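Local atomic coordinates of fatty acid multifunctional protein (atmfp2) (Arabidopsis thaliana, PDB entry 2WTB), a protein that carries out successive steps of peroxisomal fatty acid beta-oxidation during seed germination, with enoyl-CoA hydratase and 3-hydroxyacyl-CoA dehydrogenase activities on one chain. Residues G150-K162 with S214-A227. Sequence-based numbering, arbitrary orientation.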
loop_
_atom_site.group_PDB
_atom_site.type_symbol
_atom_site.label_atom_id
_atom_site.label_comp_id
_atom_site.label_asym_id
_atom_site.label_seq_id
_atom_site.Cartn_x
_atom_site.Cartn_y
_atom_site.Cartn_z
ATOM N N GLY A 150 -1.526 -24.252 -4.072
ATOM C CA GLY A 150 -2.709 -23.415 -3.981
ATOM C C GLY A 150 -3.425 -23.216 -5.303
ATOM O O GLY A 150 -4.653 -23.133 -5.343
ATOM N N THR A 151 -2.663 -23.135 -6.390
ATOM C CA THR A 151 -3.251 -23.016 -7.718
ATOM C C THR A 151 -4.084 -24.248 -8.069
ATOM O O THR A 151 -4.854 -24.229 -9.028
ATOM C CB THR A 151 -2.177 -22.814 -8.806
ATOM O OG1 THR A 151 -1.123 -23.767 -8.624
ATOM C CG2 THR A 151 -1.601 -21.408 -8.731
ATOM N N GLN A 152 -3.929 -25.313 -7.288
ATOM C CA GLN A 152 -4.637 -26.566 -7.545
ATOM C C GLN A 152 -5.756 -26.830 -6.539
ATOM O O GLN A 152 -6.901 -27.078 -6.919
ATOM C CB GLN A 152 -3.658 -27.744 -7.535
ATOM C CG GLN A 152 -2.552 -27.635 -8.564
ATOM C CD GLN A 152 -3.091 -27.447 -9.965
ATOM O OE1 GLN A 152 -4.070 -28.087 -10.359
ATOM N NE2 GLN A 152 -2.460 -26.562 -10.725
ATOM N N ARG A 153 -5.419 -26.772 -5.254
ATOM C CA ARG A 153 -6.351 -27.174 -4.208
ATOM C C ARG A 153 -7.464 -26.161 -3.939
ATOM O O ARG A 153 -8.582 -26.543 -3.597
ATOM C CB ARG A 153 -5.595 -27.519 -2.924
ATOM C CG ARG A 153 -4.655 -28.698 -3.094
ATOM C CD ARG A 153 -4.046 -29.160 -1.780
ATOM N NE ARG A 153 -3.284 -30.393 -1.968
ATOM C CZ ARG A 153 -2.008 -30.437 -2.339
ATOM N NH1 ARG A 153 -1.333 -29.313 -2.556
ATOM N NH2 ARG A 153 -1.403 -31.608 -2.492
ATOM N N LEU A 154 -7.168 -24.876 -4.104
ATOM C CA LEU A 154 -8.169 -23.840 -3.852
ATOM C C LEU A 154 -9.398 -23.974 -4.758
ATOM O O LEU A 154 -10.523 -24.047 -4.266
ATOM C CB LEU A 154 -7.561 -22.436 -3.954
ATOM C CG LEU A 154 -8.507 -21.268 -3.653
ATOM C CD1 LEU A 154 -9.226 -21.472 -2.330
ATOM C CD2 LEU A 154 -7.757 -19.946 -3.653
ATOM N N PRO A 155 -9.190 -24.005 -6.085
ATOM C CA PRO A 155 -10.339 -24.174 -6.982
ATOM C C PRO A 155 -11.096 -25.474 -6.716
ATOM O O PRO A 155 -12.311 -25.521 -6.898
ATOM C CB PRO A 155 -9.697 -24.208 -8.374
ATOM C CG PRO A 155 -8.406 -23.482 -8.209
ATOM C CD PRO A 155 -7.933 -23.826 -6.831
ATOM N N ARG A 156 -10.386 -26.512 -6.286
ATOM C CA ARG A 156 -11.015 -27.801 -6.009
ATOM C C ARG A 156 -11.798 -27.822 -4.692
ATOM O O ARG A 156 -12.671 -28.669 -4.497
ATOM C CB ARG A 156 -9.973 -28.923 -6.031
ATOM C CG ARG A 156 -9.396 -29.175 -7.410
ATOM C CD ARG A 156 -8.262 -30.180 -7.376
ATOM N NE ARG A 156 -7.560 -30.222 -8.657
ATOM C CZ ARG A 156 -7.881 -31.034 -9.657
ATOM N NH1 ARG A 156 -8.894 -31.877 -9.527
ATOM N NH2 ARG A 156 -7.189 -31.002 -10.786
ATOM N N LEU A 157 -11.491 -26.889 -3.797
ATOM C CA LEU A 157 -12.160 -26.838 -2.496
ATOM C C LEU A 157 -13.286 -25.808 -2.442
ATOM O O LEU A 157 -14.294 -26.020 -1.767
ATOM C CB LEU A 157 -11.150 -26.571 -1.374
ATOM C CG LEU A 157 -10.303 -27.768 -0.942
ATOM C CD1 LEU A 157 -9.253 -27.352 0.075
ATOM C CD2 LEU A 157 -11.184 -28.873 -0.381
ATOM N N VAL A 158 -13.118 -24.697 -3.153
ATOM C CA VAL A 158 -14.074 -23.599 -3.060
ATOM C C VAL A 158 -14.751 -23.296 -4.387
ATOM O O VAL A 158 -15.701 -22.516 -4.439
ATOM C CB VAL A 158 -13.408 -22.308 -2.544
ATOM C CG1 VAL A 158 -12.591 -22.597 -1.294
ATOM C CG2 VAL A 158 -12.541 -21.687 -3.628
ATOM N N GLY A 159 -14.261 -23.915 -5.456
ATOM C CA GLY A 159 -14.780 -23.660 -6.786
ATOM C C GLY A 159 -13.835 -22.778 -7.580
ATOM O O GLY A 159 -12.994 -22.086 -7.007
ATOM N N LEU A 160 -13.973 -22.803 -8.902
ATOM C CA LEU A 160 -13.096 -22.029 -9.775
ATOM C C LEU A 160 -13.394 -20.534 -9.708
ATOM O O LEU A 160 -12.480 -19.711 -9.693
ATOM C CB LEU A 160 -13.213 -22.516 -11.220
ATOM C CG LEU A 160 -12.238 -21.858 -12.198
ATOM C CD1 LEU A 160 -10.802 -22.067 -11.732
ATOM C CD2 LEU A 160 -12.435 -22.385 -13.614
ATOM N N THR A 161 -14.676 -20.187 -9.670
ATOM C CA THR A 161 -15.093 -18.789 -9.656
ATOM C C THR A 161 -14.586 -18.055 -8.417
ATOM O O THR A 161 -14.072 -16.938 -8.510
ATOM C CB THR A 161 -16.626 -18.660 -9.735
ATOM O OG1 THR A 161 -17.100 -19.309 -10.923
ATOM C CG2 THR A 161 -17.037 -17.198 -9.762
ATOM N N LYS A 162 -14.732 -18.687 -7.256
ATOM C CA LYS A 162 -14.291 -18.082 -6.005
ATOM C C LYS A 162 -12.773 -18.091 -5.901
ATOM O O LYS A 162 -12.164 -17.099 -5.497
ATOM C CB LYS A 162 -14.897 -18.809 -4.807
ATOM C CG LYS A 162 -14.652 -18.105 -3.489
ATOM C CD LYS A 162 -15.133 -16.667 -3.555
ATOM C CE LYS A 162 -15.022 -15.975 -2.207
ATOM N NZ LYS A 162 -15.480 -14.555 -2.281
ATOM N N SER A 214 -7.779 -33.302 -1.259
ATOM C CA SER A 214 -8.195 -32.087 -1.947
ATOM C C SER A 214 -7.668 -32.003 -3.380
ATOM O O SER A 214 -8.349 -31.496 -4.272
ATOM C CB SER A 214 -7.736 -30.855 -1.162
ATOM O OG SER A 214 -7.961 -31.026 0.227
ATOM N N VAL A 215 -6.456 -32.502 -3.594
ATOM C CA VAL A 215 -5.779 -32.321 -4.873
ATOM C C VAL A 215 -6.424 -33.130 -5.998
ATOM O O VAL A 215 -6.357 -32.743 -7.163
ATOM C CB VAL A 215 -4.277 -32.663 -4.777
ATOM C CG1 VAL A 215 -4.040 -34.128 -5.115
ATOM C CG2 VAL A 215 -3.473 -31.770 -5.707
ATOM N N SER A 216 -7.051 -34.246 -5.647
ATOM C CA SER A 216 -7.714 -35.086 -6.644
ATOM C C SER A 216 -9.239 -35.015 -6.535
ATOM O O SER A 216 -9.939 -35.980 -6.834
ATOM C CB SER A 216 -7.228 -36.535 -6.541
ATOM O OG SER A 216 -7.183 -36.973 -5.194
ATOM N N LYS A 217 -9.740 -33.859 -6.111
ATOM C CA LYS A 217 -11.172 -33.638 -5.951
ATOM C C LYS A 217 -11.714 -32.840 -7.135
ATOM O O LYS A 217 -11.188 -31.777 -7.462
ATOM C CB LYS A 217 -11.430 -32.889 -4.641
ATOM C CG LYS A 217 -12.892 -32.629 -4.312
ATOM C CD LYS A 217 -13.008 -31.671 -3.128
ATOM C CE LYS A 217 -14.444 -31.531 -2.650
ATOM N NZ LYS A 217 -14.956 -32.808 -2.081
ATOM N N THR A 218 -12.763 -33.354 -7.770
ATOM C CA THR A 218 -13.333 -32.715 -8.957
ATOM C C THR A 218 -14.769 -32.238 -8.727
ATOM O O THR A 218 -15.313 -31.465 -9.517
ATOM C CB THR A 218 -13.288 -33.661 -10.171
ATOM O OG1 THR A 218 -11.930 -34.041 -10.421
ATOM C CG2 THR A 218 -13.853 -32.982 -11.408
ATOM N N ASP A 219 -15.367 -32.703 -7.636
ATOM C CA ASP A 219 -16.704 -32.284 -7.224
ATOM C C ASP A 219 -17.028 -30.822 -7.521
ATOM O O ASP A 219 -18.120 -30.509 -7.980
ATOM C CB ASP A 219 -16.891 -32.524 -5.722
ATOM C CG ASP A 219 -17.601 -33.826 -5.422
ATOM O OD1 ASP A 219 -18.368 -34.303 -6.287
ATOM O OD2 ASP A 219 -17.402 -34.365 -4.314
ATOM N N LYS A 220 -16.083 -29.929 -7.240
ATOM C CA LYS A 220 -16.363 -28.495 -7.264
ATOM C C LYS A 220 -16.008 -27.812 -8.581
ATOM O O LYS A 220 -16.401 -26.668 -8.814
ATOM C CB LYS A 220 -15.648 -27.794 -6.107
ATOM C CG LYS A 220 -15.975 -28.365 -4.735
ATOM C CD LYS A 220 -17.472 -28.331 -4.462
ATOM C CE LYS A 220 -18.008 -26.909 -4.499
ATOM N NZ LYS A 220 -17.303 -26.031 -3.529
ATOM N N LEU A 221 -15.266 -28.506 -9.439
ATOM C CA LEU A 221 -14.860 -27.933 -10.719
ATOM C C LEU A 221 -15.998 -27.949 -11.731
ATOM O O LEU A 221 -16.868 -28.818 -11.684
ATOM C CB LEU A 221 -13.655 -28.680 -11.291
ATOM C CG LEU A 221 -12.359 -28.620 -10.487
ATOM C CD1 LEU A 221 -11.260 -29.384 -11.206
ATOM C CD2 LEU A 221 -11.946 -27.178 -10.244
ATOM N N PRO A 222 -15.998 -26.969 -12.642
ATOM C CA PRO A 222 -16.940 -26.911 -13.763
ATOM C C PRO A 222 -16.542 -27.907 -14.849
ATOM O O PRO A 222 -15.416 -28.409 -14.830
ATOM C CB PRO A 222 -16.776 -25.477 -14.287
ATOM C CG PRO A 222 -16.026 -24.737 -13.227
ATOM C CD PRO A 222 -15.169 -25.757 -12.561
ATOM N N PRO A 223 -17.459 -28.197 -15.785
ATOM C CA PRO A 223 -17.129 -29.071 -16.915
ATOM C C PRO A 223 -15.930 -28.527 -17.686
ATOM O O PRO A 223 -15.777 -27.311 -17.801
ATOM C CB PRO A 223 -18.390 -29.013 -17.780
ATOM C CG PRO A 223 -19.486 -28.687 -16.820
ATOM C CD PRO A 223 -18.869 -27.769 -15.805
ATOM N N LEU A 224 -15.097 -29.425 -18.201
ATOM C CA LEU A 224 -13.866 -29.048 -18.893
ATOM C C LEU A 224 -14.050 -27.839 -19.809
ATOM O O LEU A 224 -13.245 -26.908 -19.786
ATOM C CB LEU A 224 -13.319 -30.241 -19.684
ATOM C CG LEU A 224 -11.903 -30.152 -20.263
ATOM C CD1 LEU A 224 -11.376 -31.541 -20.606
ATOM C CD2 LEU A 224 -11.853 -29.243 -21.481
ATOM N N GLY A 225 -15.110 -27.860 -20.610
ATOM C CA GLY A 225 -15.366 -26.804 -21.575
ATOM C C GLY A 225 -15.661 -25.452 -20.951
ATOM O O GLY A 225 -15.137 -24.429 -21.394
ATOM N N GLU A 226 -16.506 -25.447 -19.926
ATOM C CA GLU A 226 -16.897 -24.208 -19.260
ATOM C C GLU A 226 -15.756 -23.626 -18.432
ATOM O O GLU A 226 -15.620 -22.407 -18.322
ATOM C CB GLU A 226 -18.118 -24.440 -18.372
ATOM C CG GLU A 226 -18.568 -23.204 -17.617
ATOM C CD GLU A 226 -19.726 -23.485 -16.684
ATOM O OE1 GLU A 226 -20.088 -24.670 -16.523
ATOM O OE2 GLU A 226 -20.273 -22.520 -16.110
ATOM N N ALA A 227 -14.945 -24.499 -17.844
ATOM C CA ALA A 227 -13.787 -24.054 -17.084
ATOM C C ALA A 227 -12.870 -23.234 -17.981
ATOM O O ALA A 227 -12.307 -22.226 -17.551
ATOM C CB ALA A 227 -13.041 -25.240 -16.498
#
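Arg156 of helix 150-158 lays its side chain against the backbone carbonyls of Ser214, Val215 and Lys217. Arg156 CB faces two of these oxygens, 3.4 Å from Lys217 O and slightly farther from Ser214 O. CG stays beside Lys217 O, and Arg156 CD comes within 3.2 Å of Val215 O. The extended chain carries the guanidinium out, and chi4 of -90° turns it so that Val215 O and Leu221 CD1 lie over opposite faces, both off-centre. NE is near Val215 O, but the angle is too poor for a hydrogen bond. Instead Arg156 NH1 donates to Lys217 O at 3.1 Å and 155°; the acceptor lies close to the guanidinium plane, although the donor stands above the carbonyl plane. With alanine at Arg156 the NH1 donor is gone, which would probably leave Lys217 O without that mate and open a gap between Leu221 CD1 and Val215 O.

Val215 CG2 lies over one face of the Arg153 guanidinium, whose NH2 forms a salt bridge with Glu99. At the start of the same helix, Gly150 N is hydrogen-bonded to Glu119, the predicted nucleophile. Lys220 CG packs 3.3 Å from Arg156 O, and its NZ gives Leu157 O a weak hydrogen bond. The contact thus joins helix 150-158 and the start of helix 160-169 to the segment leading into helix 224-241, chiefly through Arg156, whose cation the surrounding carbonyls probably favour, supported by Lys220 and by apolar contacts at Pro155-Leu221 and Leu160-Pro222.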